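Local coordinates for flagellar brake protein YcgR (Klebsiella pneumoniae, PDB 5KEC), which binds the second messenger c-di-GMP and probably activates transcription of the type 3 fimbriae genes, at residues B[8-13]-B[17-22]; B[30-35]-B[39-44]; B[64-69]-B[75-80]; B[68-73]-B[108-113]. All coordinates share one frame; numbering follows the deposited sequence.

How the contacts relate
Contacts 2 and 3 lie in one curled antiparallel sheet; contact 4 joins its strand 64-71 to the loop 108-113, and contact 1 sets helix 13-25 against it. Contacts 2 and 3 are hairpins joined through neighbouring strands 29-34 and 64-71, their centres about 9 Å apart. Contact 1 reaches contact 3 through F20, whose CZ lies 3.5 Å from CZ of F78. Contact 4 shares L68 and L69 with contact 3 and turns to the c-di-GMP site, empty in this apo chain, which includes H70, R109, R110 and R111. The hairpins probably help to position H70 and R110: E31 OE2 of contact 2 is 2.7 Å from R110 NH2, and K75 NZ of contact 3 lies 2.9 Å from H70 ND1.

Contact 1: residues B[8-13]-B[17-22]; sequences TIKTSK and IAIFRE
K13 turns its CG to the side opposite its own backbone N (chi1 178°), whereas I17 keeps CG1 next to its N, opposite the carbonyl carbon (chi1 -65°); one turn apart, the two side chains run alongside each other in the same direction. They make up the start of helix 13-25, entered from the short strand 9-10 through a serine N-cap. The hydrogen bond of this first turn goes from I17 N to K13 O over 2.9 Å and is nearly straight, 169° at the hydrogen. The same oxygen lies 3.2 Å from I17 CG1, the branch folded back over it, and beyond it CD1 of I17 reaches CG of K13 at 4.0 Å. Lysine suits an exposed first turn: its methylenes pack on the isoleucine while the ammonium leads away. S12, with a short hydroxyl side chain, can bend back to the open amides of the helix start, where its OG makes weak hydrogen bonds to the N atoms of Y14 and E15. K10 divides its chain in a similar way, since NZ forms a salt bridge with E15 and a hydrogen bond to G7 O. On the inner side of the helix, F20 meets F78 of the sheet edge-to-face. The strand and the helix also touch through aliphatic carbon, K10 CG standing 4.3 Å from I19 CD1.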
# COMPACT_ATOMS: atom_id res chain seq x y z
N THR B 8 -16.50 8.28 -12.93
CA THR B 8 -15.56 7.26 -12.51
C THR B 8 -15.35 7.37 -11.01
O THR B 8 -14.78 6.48 -10.40
CB THR B 8 -14.21 7.40 -13.23
OG1 THR B 8 -13.65 8.69 -12.96
CG2 THR B 8 -14.35 7.17 -14.74
N ILE B 9 -15.83 8.46 -10.41
CA ILE B 9 -15.75 8.67 -8.96
C ILE B 9 -17.14 8.65 -8.36
O ILE B 9 -18.00 9.44 -8.74
CB ILE B 9 -15.09 10.02 -8.62
CG1 ILE B 9 -13.68 10.09 -9.20
CG2 ILE B 9 -15.04 10.23 -7.11
CD1 ILE B 9 -12.68 9.22 -8.47
N LYS B 10 -17.37 7.73 -7.43
CA LYS B 10 -18.67 7.58 -6.78
C LYS B 10 -18.58 7.97 -5.31
O LYS B 10 -17.78 7.41 -4.55
CB LYS B 10 -19.16 6.14 -6.89
CG LYS B 10 -18.85 5.44 -8.20
CD LYS B 10 -19.63 6.05 -9.36
CE LYS B 10 -19.65 5.09 -10.55
NZ LYS B 10 -20.50 5.62 -11.65
N THR B 11 -19.43 8.91 -4.89
CA THR B 11 -19.46 9.35 -3.50
C THR B 11 -20.84 9.25 -2.89
O THR B 11 -21.02 9.49 -1.69
CB THR B 11 -18.97 10.80 -3.34
OG1 THR B 11 -19.68 11.65 -4.26
CG2 THR B 11 -17.48 10.90 -3.63
N SER B 12 -21.84 8.92 -3.70
CA SER B 12 -23.18 8.73 -3.16
C SER B 12 -23.23 7.44 -2.37
O SER B 12 -22.96 6.36 -2.90
CB SER B 12 -24.22 8.69 -4.28
OG SER B 12 -25.45 8.20 -3.78
N LYS B 13 -23.59 7.55 -1.10
CA LYS B 13 -23.75 6.40 -0.23
C LYS B 13 -24.70 5.37 -0.85
O LYS B 13 -24.45 4.16 -0.77
CB LYS B 13 -24.27 6.84 1.13
CG LYS B 13 -24.52 5.71 2.11
CD LYS B 13 -25.69 6.05 3.02
CE LYS B 13 -25.53 7.44 3.64
NZ LYS B 13 -26.77 7.94 4.29
N ILE B 17 -23.63 1.55 -1.86
CA ILE B 17 -24.31 0.38 -1.30
C ILE B 17 -24.86 -0.47 -2.44
O ILE B 17 -24.64 -1.68 -2.48
CB ILE B 17 -25.44 0.78 -0.34
CG1 ILE B 17 -24.87 1.48 0.89
CG2 ILE B 17 -26.23 -0.44 0.09
CD1 ILE B 17 -25.92 2.00 1.86
N ALA B 18 -25.56 0.17 -3.38
CA ALA B 18 -26.13 -0.52 -4.53
C ALA B 18 -25.08 -1.29 -5.33
O ALA B 18 -25.34 -2.40 -5.80
CB ALA B 18 -26.85 0.47 -5.44
N ILE B 19 -23.89 -0.69 -5.48
CA ILE B 19 -22.81 -1.34 -6.23
C ILE B 19 -22.27 -2.56 -5.50
O ILE B 19 -22.03 -3.61 -6.11
CB ILE B 19 -21.66 -0.36 -6.54
CG1 ILE B 19 -22.05 0.58 -7.69
CG2 ILE B 19 -20.39 -1.12 -6.90
CD1 ILE B 19 -21.14 1.80 -7.82
N PHE B 20 -22.10 -2.43 -4.19
CA PHE B 20 -21.61 -3.57 -3.41
C PHE B 20 -22.59 -4.75 -3.45
O PHE B 20 -22.18 -5.89 -3.65
CB PHE B 20 -21.28 -3.16 -1.97
CG PHE B 20 -19.86 -2.72 -1.79
CD1 PHE B 20 -19.42 -1.51 -2.31
CD2 PHE B 20 -18.95 -3.52 -1.11
CE1 PHE B 20 -18.11 -1.11 -2.15
CE2 PHE B 20 -17.63 -3.13 -0.95
CZ PHE B 20 -17.21 -1.92 -1.47
N ARG B 21 -23.87 -4.46 -3.29
CA ARG B 21 -24.90 -5.49 -3.33
C ARG B 21 -24.91 -6.23 -4.66
O ARG B 21 -25.12 -7.45 -4.70
CB ARG B 21 -26.28 -4.90 -3.06
CG ARG B 21 -26.48 -4.43 -1.63
CD ARG B 21 -27.94 -4.09 -1.38
NE ARG B 21 -28.19 -3.66 -0.00
CZ ARG B 21 -28.36 -4.49 1.02
NH1 ARG B 21 -28.30 -5.81 0.82
NH2 ARG B 21 -28.58 -4.02 2.24
N GLU B 22 -24.68 -5.51 -5.75
CA GLU B 22 -24.69 -6.10 -7.08
C GLU B 22 -23.47 -6.98 -7.29
O GLU B 22 -23.59 -8.12 -7.75
CB GLU B 22 -24.75 -5.01 -8.15
CG GLU B 22 -24.72 -5.55 -9.57
CD GLU B 22 -25.06 -4.48 -10.60
OE1 GLU B 22 -24.24 -3.57 -10.82
OE2 GLU B 22 -26.16 -4.57 -11.18

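Contact 2: residues B[30-35]-B[39-44]; sequences IEIFFN and IITQLT
I30 and T41 face each other as a hydrogen-bonded pair of an antiparallel beta hairpin, strands 29-34 and 37-46, and their main chains satisfy each other fully: I30 N gives to T41 O at 2.9 Å, and T41 N returns to I30 O at 3.1 Å. Two residues on, I32 N reaches I39 O at 3.0 Å and I39 N reaches I32 O at 3.1 Å. Between these pairs, E31 and I40 form a non-hydrogen-bonded pair; the E31 backbone turns to L68 in the strand on the far side.

The face carrying I30, I32, I39 and T41 is aliphatic. I30 places CG1 across from its backbone N (chi1 -176°), which leaves CG2 to meet T41 CG2 at 3.6 Å, while CD1 meets L43 CD2 at 3.9 Å, the two chains crossing at about a right angle. I32 and I39 lie side by side, CD1 to CD1 3.9 Å. Beta-branched residues suit these extended positions, threonine adding a methyl to the apolar face.

On the other face, I40 CD1 packs on E31 CG at 3.4 Å, covering the stem of a glutamate whose two oxygens are both engaged. OE1 is hydrogen-bonded to H70 NE2; OE2 takes S38 OG and a salt bridge from R110 NH2. Q42 NE2 is likewise satisfied, by R27 O. A buried carboxylate so surrounded is probably kept ionised, and would hold H70 and R110, both c-di-GMP-binding residues, in position before the ligand arrives.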
# COMPACT_ATOMS: atom_id res chain seq x y z
N ILE B 30 -13.00 -9.93 -5.38
CA ILE B 30 -12.48 -8.77 -4.66
C ILE B 30 -11.02 -9.05 -4.31
O ILE B 30 -10.69 -10.12 -3.80
CB ILE B 30 -13.35 -8.42 -3.41
CG1 ILE B 30 -12.83 -7.16 -2.72
CG2 ILE B 30 -13.44 -9.60 -2.44
CD1 ILE B 30 -13.78 -6.63 -1.67
N GLU B 31 -10.15 -8.11 -4.65
CA GLU B 31 -8.74 -8.24 -4.33
C GLU B 31 -8.36 -7.37 -3.13
O GLU B 31 -8.62 -6.17 -3.13
CB GLU B 31 -7.87 -7.88 -5.53
CG GLU B 31 -6.41 -8.26 -5.37
CD GLU B 31 -5.65 -8.26 -6.68
OE1 GLU B 31 -6.22 -7.81 -7.70
OE2 GLU B 31 -4.49 -8.71 -6.69
N ILE B 32 -7.76 -8.00 -2.13
CA ILE B 32 -7.37 -7.31 -0.90
C ILE B 32 -5.85 -7.24 -0.81
O ILE B 32 -5.18 -8.27 -0.84
CB ILE B 32 -7.87 -8.09 0.33
CG1 ILE B 32 -9.29 -8.61 0.09
CG2 ILE B 32 -7.78 -7.23 1.59
CD1 ILE B 32 -9.82 -9.51 1.21
N PHE B 33 -5.32 -6.02 -0.70
CA PHE B 33 -3.88 -5.83 -0.59
C PHE B 33 -3.50 -5.46 0.84
O PHE B 33 -4.13 -4.61 1.46
CB PHE B 33 -3.40 -4.70 -1.51
CG PHE B 33 -3.66 -4.95 -2.96
CD1 PHE B 33 -2.79 -5.72 -3.72
CD2 PHE B 33 -4.77 -4.39 -3.58
CE1 PHE B 33 -3.03 -5.94 -5.06
CE2 PHE B 33 -5.01 -4.61 -4.93
CZ PHE B 33 -4.14 -5.39 -5.67
N PHE B 34 -2.47 -6.11 1.36
CA PHE B 34 -1.83 -5.65 2.59
C PHE B 34 -0.37 -6.03 2.59
O PHE B 34 -0.02 -7.19 2.39
CB PHE B 34 -2.55 -6.19 3.84
CG PHE B 34 -3.00 -7.62 3.72
CD1 PHE B 34 -2.24 -8.64 4.26
CD2 PHE B 34 -4.18 -7.93 3.08
CE1 PHE B 34 -2.65 -9.95 4.16
CE2 PHE B 34 -4.59 -9.24 2.97
CZ PHE B 34 -3.83 -10.25 3.51
N ASN B 35 0.49 -5.03 2.80
CA ASN B 35 1.92 -5.25 2.84
C ASN B 35 2.44 -5.89 1.55
O ASN B 35 2.44 -5.26 0.49
CB ASN B 35 2.28 -6.12 4.05
CG ASN B 35 1.69 -5.59 5.35
OD1 ASN B 35 1.57 -4.38 5.54
ND2 ASN B 35 1.30 -6.50 6.24
N ILE B 39 -4.76 -11.17 -1.82
CA ILE B 39 -5.61 -12.34 -1.92
C ILE B 39 -6.86 -12.02 -2.73
O ILE B 39 -7.33 -10.89 -2.74
CB ILE B 39 -5.99 -12.91 -0.54
CG1 ILE B 39 -7.17 -12.15 0.06
CG2 ILE B 39 -4.79 -12.89 0.40
CD1 ILE B 39 -7.56 -12.65 1.43
N ILE B 40 -7.38 -13.02 -3.42
CA ILE B 40 -8.62 -12.87 -4.15
C ILE B 40 -9.67 -13.71 -3.45
O ILE B 40 -9.42 -14.87 -3.10
CB ILE B 40 -8.50 -13.37 -5.59
CG1 ILE B 40 -7.39 -12.63 -6.33
CG2 ILE B 40 -9.84 -13.22 -6.32
CD1 ILE B 40 -7.71 -11.19 -6.63
N THR B 41 -10.84 -13.12 -3.24
CA THR B 41 -11.96 -13.83 -2.66
C THR B 41 -13.26 -13.21 -3.17
O THR B 41 -13.25 -12.54 -4.21
CB THR B 41 -11.89 -13.80 -1.11
OG1 THR B 41 -12.92 -14.61 -0.55
CG2 THR B 41 -12.01 -12.36 -0.60
N GLN B 42 -14.36 -13.44 -2.47
CA GLN B 42 -15.63 -12.81 -2.82
C GLN B 42 -16.19 -12.10 -1.60
O GLN B 42 -15.86 -12.44 -0.46
CB GLN B 42 -16.66 -13.84 -3.31
CG GLN B 42 -16.74 -14.01 -4.82
CD GLN B 42 -15.58 -14.79 -5.40
OE1 GLN B 42 -14.81 -15.41 -4.67
NE2 GLN B 42 -15.45 -14.76 -6.72
N LEU B 43 -17.02 -11.09 -1.84
CA LEU B 43 -17.79 -10.46 -0.77
C LEU B 43 -18.69 -11.51 -0.14
O LEU B 43 -19.33 -12.28 -0.85
CB LEU B 43 -18.67 -9.35 -1.35
CG LEU B 43 -17.95 -8.13 -1.91
CD1 LEU B 43 -18.88 -7.39 -2.87
CD2 LEU B 43 -17.49 -7.23 -0.78
N THR B 44 -18.76 -11.54 1.19
CA THR B 44 -19.61 -12.54 1.83
C THR B 44 -20.89 -11.94 2.42
O THR B 44 -21.82 -12.66 2.79
CB THR B 44 -18.84 -13.34 2.91
OG1 THR B 44 -18.26 -12.44 3.86
CG2 THR B 44 -17.72 -14.13 2.28

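Contact 3: residues B[64-69]-B[75-80]; sequences KIRFLL and KIEFNA
F67 and F78 fit together as bump and hollow: CB of F67 sits over one face of the F78 ring, 3.5 Å from its centroid and displaced toward the rim. The two rings are nearly parallel, 3° between planes, but slid so far apart, with centroids separated by 5.1 Å, that they barely overlap. F78 reaches this place by turning CG between its backbone N and carbonyl carbon (chi1 60°), which carries the ring beneath CB of F67. Around them the antiparallel hairpin of strands 64-71 and 74-87 completes the fit. The small A80 offers just a methyl, against which F67 CE2 rests at 3.9 Å, and L69 CD1 fills in beside F78 CE2 at 4.0 Å. F51 and F98 meet the F67 ring edge-to-face.

The reverse face mixes long chains with polar heads. L68 CD1 nestles against the E77 CB at 3.4 Å, and R66 bends so that CG passes 3.2 Å from N79 OD1, its stem passing the amide oxygen obliquely. R66 NH2 and E77 OE2, 4.4 Å apart, sense each other by charge alone, because the oxygen stands over a guanidinium face. E77 instead forms a salt bridge with R111. One hairpin thus presents aromatic packing to the core and, on the reverse face, a carboxylate that probably steadies a c-di-GMP-binding arginine.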
# COMPACT_ATOMS: atom_id res chain seq x y z
N LYS B 64 -6.42 1.72 7.04
CA LYS B 64 -7.15 1.61 5.78
C LYS B 64 -6.52 0.56 4.87
O LYS B 64 -5.31 0.59 4.62
CB LYS B 64 -7.22 2.96 5.07
CG LYS B 64 -8.25 3.93 5.64
CD LYS B 64 -9.66 3.46 5.36
CE LYS B 64 -10.68 4.54 5.68
NZ LYS B 64 -10.51 5.75 4.83
N ILE B 65 -7.33 -0.36 4.38
CA ILE B 65 -6.85 -1.42 3.50
C ILE B 65 -7.25 -1.15 2.05
O ILE B 65 -8.36 -0.70 1.78
CB ILE B 65 -7.39 -2.80 3.94
CG1 ILE B 65 -7.14 -3.02 5.44
CG2 ILE B 65 -6.76 -3.92 3.13
CD1 ILE B 65 -5.68 -2.93 5.83
N ARG B 66 -6.34 -1.42 1.12
CA ARG B 66 -6.63 -1.25 -0.31
C ARG B 66 -7.40 -2.43 -0.89
O ARG B 66 -7.03 -3.59 -0.70
CB ARG B 66 -5.33 -1.03 -1.09
CG ARG B 66 -5.03 0.43 -1.39
CD ARG B 66 -5.79 0.91 -2.62
NE ARG B 66 -4.93 0.97 -3.80
CZ ARG B 66 -4.09 1.97 -4.05
NH1 ARG B 66 -3.99 2.98 -3.20
NH2 ARG B 66 -3.34 1.95 -5.15
N PHE B 67 -8.48 -2.12 -1.61
CA PHE B 67 -9.27 -3.14 -2.28
C PHE B 67 -9.40 -2.87 -3.77
O PHE B 67 -9.30 -1.72 -4.22
CB PHE B 67 -10.68 -3.22 -1.69
CG PHE B 67 -10.72 -3.68 -0.27
CD1 PHE B 67 -11.04 -5.00 0.03
CD2 PHE B 67 -10.47 -2.80 0.77
CE1 PHE B 67 -11.09 -5.42 1.35
CE2 PHE B 67 -10.52 -3.23 2.07
CZ PHE B 67 -10.83 -4.54 2.36
N LEU B 68 -9.67 -3.93 -4.52
CA LEU B 68 -10.00 -3.84 -5.92
C LEU B 68 -11.14 -4.81 -6.21
O LEU B 68 -10.99 -6.02 -6.03
CB LEU B 68 -8.78 -4.19 -6.76
CG LEU B 68 -8.57 -3.48 -8.10
CD1 LEU B 68 -8.64 -1.98 -7.93
CD2 LEU B 68 -7.23 -3.89 -8.69
N LEU B 69 -12.29 -4.28 -6.61
CA LEU B 69 -13.37 -5.12 -7.09
C LEU B 69 -13.24 -5.26 -8.59
O LEU B 69 -13.32 -4.26 -9.31
CB LEU B 69 -14.73 -4.52 -6.74
CG LEU B 69 -15.29 -4.86 -5.36
CD1 LEU B 69 -16.48 -3.97 -5.06
CD2 LEU B 69 -15.68 -6.34 -5.30
N LYS B 75 -12.27 -2.03 -12.99
CA LYS B 75 -11.79 -2.20 -11.63
C LYS B 75 -12.34 -1.08 -10.76
O LYS B 75 -12.22 0.10 -11.10
CB LYS B 75 -10.26 -2.20 -11.60
CG LYS B 75 -9.58 -3.07 -12.65
CD LYS B 75 -9.94 -4.54 -12.49
CE LYS B 75 -9.27 -5.39 -13.56
NZ LYS B 75 -9.86 -6.77 -13.61
N ILE B 76 -12.95 -1.44 -9.64
CA ILE B 76 -13.41 -0.44 -8.68
C ILE B 76 -12.47 -0.42 -7.50
O ILE B 76 -12.46 -1.36 -6.69
CB ILE B 76 -14.84 -0.75 -8.19
CG1 ILE B 76 -15.76 -1.07 -9.37
CG2 ILE B 76 -15.37 0.40 -7.35
CD1 ILE B 76 -17.13 -1.54 -8.95
N GLU B 77 -11.66 0.63 -7.39
CA GLU B 77 -10.73 0.70 -6.28
C GLU B 77 -11.21 1.60 -5.14
O GLU B 77 -11.89 2.61 -5.36
CB GLU B 77 -9.33 1.10 -6.75
CG GLU B 77 -9.18 2.53 -7.23
CD GLU B 77 -7.77 2.81 -7.72
OE1 GLU B 77 -7.41 2.31 -8.80
OE2 GLU B 77 -7.03 3.52 -7.01
N PHE B 78 -10.87 1.21 -3.93
CA PHE B 78 -11.29 1.94 -2.75
C PHE B 78 -10.46 1.49 -1.56
O PHE B 78 -9.74 0.49 -1.64
CB PHE B 78 -12.78 1.71 -2.48
CG PHE B 78 -13.13 0.27 -2.25
CD1 PHE B 78 -13.26 -0.23 -0.96
CD2 PHE B 78 -13.34 -0.59 -3.32
CE1 PHE B 78 -13.59 -1.56 -0.75
CE2 PHE B 78 -13.67 -1.92 -3.11
CZ PHE B 78 -13.80 -2.40 -1.82
N ASN B 79 -10.55 2.24 -0.47
CA ASN B 79 -9.90 1.86 0.77
C ASN B 79 -10.98 1.69 1.82
O ASN B 79 -12.03 2.32 1.73
CB ASN B 79 -8.91 2.94 1.21
CG ASN B 79 -7.76 3.10 0.24
OD1 ASN B 79 -6.73 2.44 0.36
ND2 ASN B 79 -7.94 3.98 -0.74
N ALA B 80 -10.74 0.83 2.79
CA ALA B 80 -11.71 0.61 3.85
C ALA B 80 -11.02 0.10 5.10
O ALA B 80 -10.07 -0.68 5.03
CB ALA B 80 -12.81 -0.36 3.40

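Contact 4: residues B[68-73]-B[108-113]; sequences LLHSDS and QRRRDP
H70 and R110 bring two cationic or potentially cationic groups together without bonding to each other: NH1 of R110 comes to the edge of the imidazole, 3.9 Å from H70 CE1, with ring and guanidinium planes only 19° apart. E31, on the neighbouring strand, bonds both and probably brings them together. R110 arrives on a straight chain, CG opposite the backbone N (chi1 174°) and extended to NE, long enough to reach from the loop over the sheet face carrying L68 and E31. Its NH2 also forms a salt bridge with D112 OD2 at 2.9 Å, met on the anti side of the carboxylate, so its head is fixed by two acidic residues. The loop 108-113, leading from one beta domain to the next, carries the first arginine of the RxxxR motif of PilZ proteins, R110 to R114. R109, R110, R111 and H70 all bind c-di-GMP in this protein, and a cluster of arginines suits an anionic dinucleotide. H70 itself is the centre of an inverse gamma turn, and K75 NZ is hydrogen-bonded to its ND1. Farther back along the chain, L68 CD2 lies 4.4 Å from R110 CG, a loose apolar contact with the start of the arginine stem.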
# COMPACT_ATOMS: atom_id res chain seq x y z
N LEU B 68 -9.67 -3.93 -4.52
CA LEU B 68 -10.00 -3.84 -5.92
C LEU B 68 -11.14 -4.81 -6.21
O LEU B 68 -10.99 -6.02 -6.03
CB LEU B 68 -8.78 -4.19 -6.76
CG LEU B 68 -8.57 -3.48 -8.10
CD1 LEU B 68 -8.64 -1.98 -7.93
CD2 LEU B 68 -7.23 -3.89 -8.69
N LEU B 69 -12.29 -4.28 -6.61
CA LEU B 69 -13.37 -5.12 -7.09
C LEU B 69 -13.24 -5.26 -8.59
O LEU B 69 -13.32 -4.26 -9.31
CB LEU B 69 -14.73 -4.52 -6.74
CG LEU B 69 -15.29 -4.86 -5.36
CD1 LEU B 69 -16.48 -3.97 -5.06
CD2 LEU B 69 -15.68 -6.34 -5.30
N HIS B 70 -13.03 -6.48 -9.06
CA HIS B 70 -12.82 -6.72 -10.48
C HIS B 70 -14.16 -6.88 -11.19
O HIS B 70 -14.52 -7.97 -11.63
CB HIS B 70 -11.92 -7.94 -10.70
CG HIS B 70 -10.55 -7.80 -10.11
ND1 HIS B 70 -9.48 -7.35 -10.84
CD2 HIS B 70 -10.09 -8.05 -8.86
CE1 HIS B 70 -8.40 -7.32 -10.07
NE2 HIS B 70 -8.75 -7.74 -8.86
N SER B 71 -14.89 -5.77 -11.31
CA SER B 71 -16.21 -5.78 -11.92
C SER B 71 -16.14 -5.80 -13.44
O SER B 71 -15.08 -5.56 -14.02
CB SER B 71 -17.02 -4.56 -11.46
OG SER B 71 -18.27 -4.51 -12.12
N ASP B 72 -17.27 -6.11 -14.07
CA ASP B 72 -17.38 -6.13 -15.52
C ASP B 72 -17.26 -4.71 -16.07
O ASP B 72 -16.86 -4.52 -17.22
CB ASP B 72 -18.72 -6.72 -15.95
CG ASP B 72 -18.88 -8.17 -15.54
OD1 ASP B 72 -17.87 -8.91 -15.59
OD2 ASP B 72 -20.01 -8.57 -15.18
N SER B 73 -17.61 -3.74 -15.24
CA SER B 73 -17.64 -2.34 -15.66
C SER B 73 -16.26 -1.70 -15.54
O SER B 73 -16.04 -0.59 -16.00
CB SER B 73 -18.65 -1.57 -14.81
OG SER B 73 -18.35 -1.67 -13.43
N GLN B 108 -9.67 1.50 -15.20
CA GLN B 108 -9.52 0.42 -16.16
C GLN B 108 -8.15 -0.20 -15.98
O GLN B 108 -7.87 -1.31 -16.45
CB GLN B 108 -9.71 0.96 -17.58
CG GLN B 108 -9.26 2.40 -17.75
CD GLN B 108 -9.98 3.12 -18.87
OE1 GLN B 108 -11.00 2.66 -19.37
NE2 GLN B 108 -9.45 4.27 -19.27
N ARG B 109 -7.29 0.51 -15.25
CA ARG B 109 -5.92 0.08 -15.01
C ARG B 109 -5.77 -0.56 -13.63
O ARG B 109 -6.35 -0.10 -12.65
CB ARG B 109 -4.98 1.27 -15.15
CG ARG B 109 -3.55 0.99 -14.75
CD ARG B 109 -2.75 2.28 -14.66
NE ARG B 109 -1.44 2.07 -14.06
CZ ARG B 109 -0.79 2.99 -13.35
NH1 ARG B 109 -1.34 4.18 -13.15
NH2 ARG B 109 0.40 2.72 -12.84
N ARG B 110 -4.98 -1.62 -13.57
CA ARG B 110 -4.66 -2.28 -12.31
C ARG B 110 -3.53 -1.53 -11.62
O ARG B 110 -2.39 -1.56 -12.08
CB ARG B 110 -4.26 -3.73 -12.56
CG ARG B 110 -3.78 -4.44 -11.31
CD ARG B 110 -2.99 -5.70 -11.64
NE ARG B 110 -2.53 -6.32 -10.41
CZ ARG B 110 -3.27 -7.13 -9.67
NH1 ARG B 110 -4.50 -7.43 -10.06
NH2 ARG B 110 -2.78 -7.65 -8.55
N ARG B 111 -3.83 -0.86 -10.51
CA ARG B 111 -2.82 -0.08 -9.81
C ARG B 111 -2.34 -0.81 -8.56
O ARG B 111 -2.68 -0.42 -7.44
CB ARG B 111 -3.35 1.31 -9.45
CG ARG B 111 -3.59 2.22 -10.63
CD ARG B 111 -5.07 2.54 -10.78
NE ARG B 111 -5.29 3.92 -11.21
CZ ARG B 111 -5.32 4.96 -10.38
NH1 ARG B 111 -5.14 4.78 -9.08
NH2 ARG B 111 -5.53 6.19 -10.85
N ASP B 112 -1.55 -1.85 -8.76
CA ASP B 112 -1.08 -2.67 -7.65
C ASP B 112 -0.19 -1.85 -6.72
O ASP B 112 0.91 -1.45 -7.11
CB ASP B 112 -0.35 -3.90 -8.19
CG ASP B 112 -0.22 -5.00 -7.16
OD1 ASP B 112 0.22 -4.71 -6.03
OD2 ASP B 112 -0.58 -6.15 -7.48
N PRO B 113 -0.66 -1.60 -5.49
CA PRO B 113 0.07 -0.77 -4.53
C PRO B 113 1.35 -1.42 -4.01
O PRO B 113 2.16 -0.75 -3.36
CB PRO B 113 -0.93 -0.61 -3.38
CG PRO B 113 -1.78 -1.83 -3.46
CD PRO B 113 -1.92 -2.11 -4.93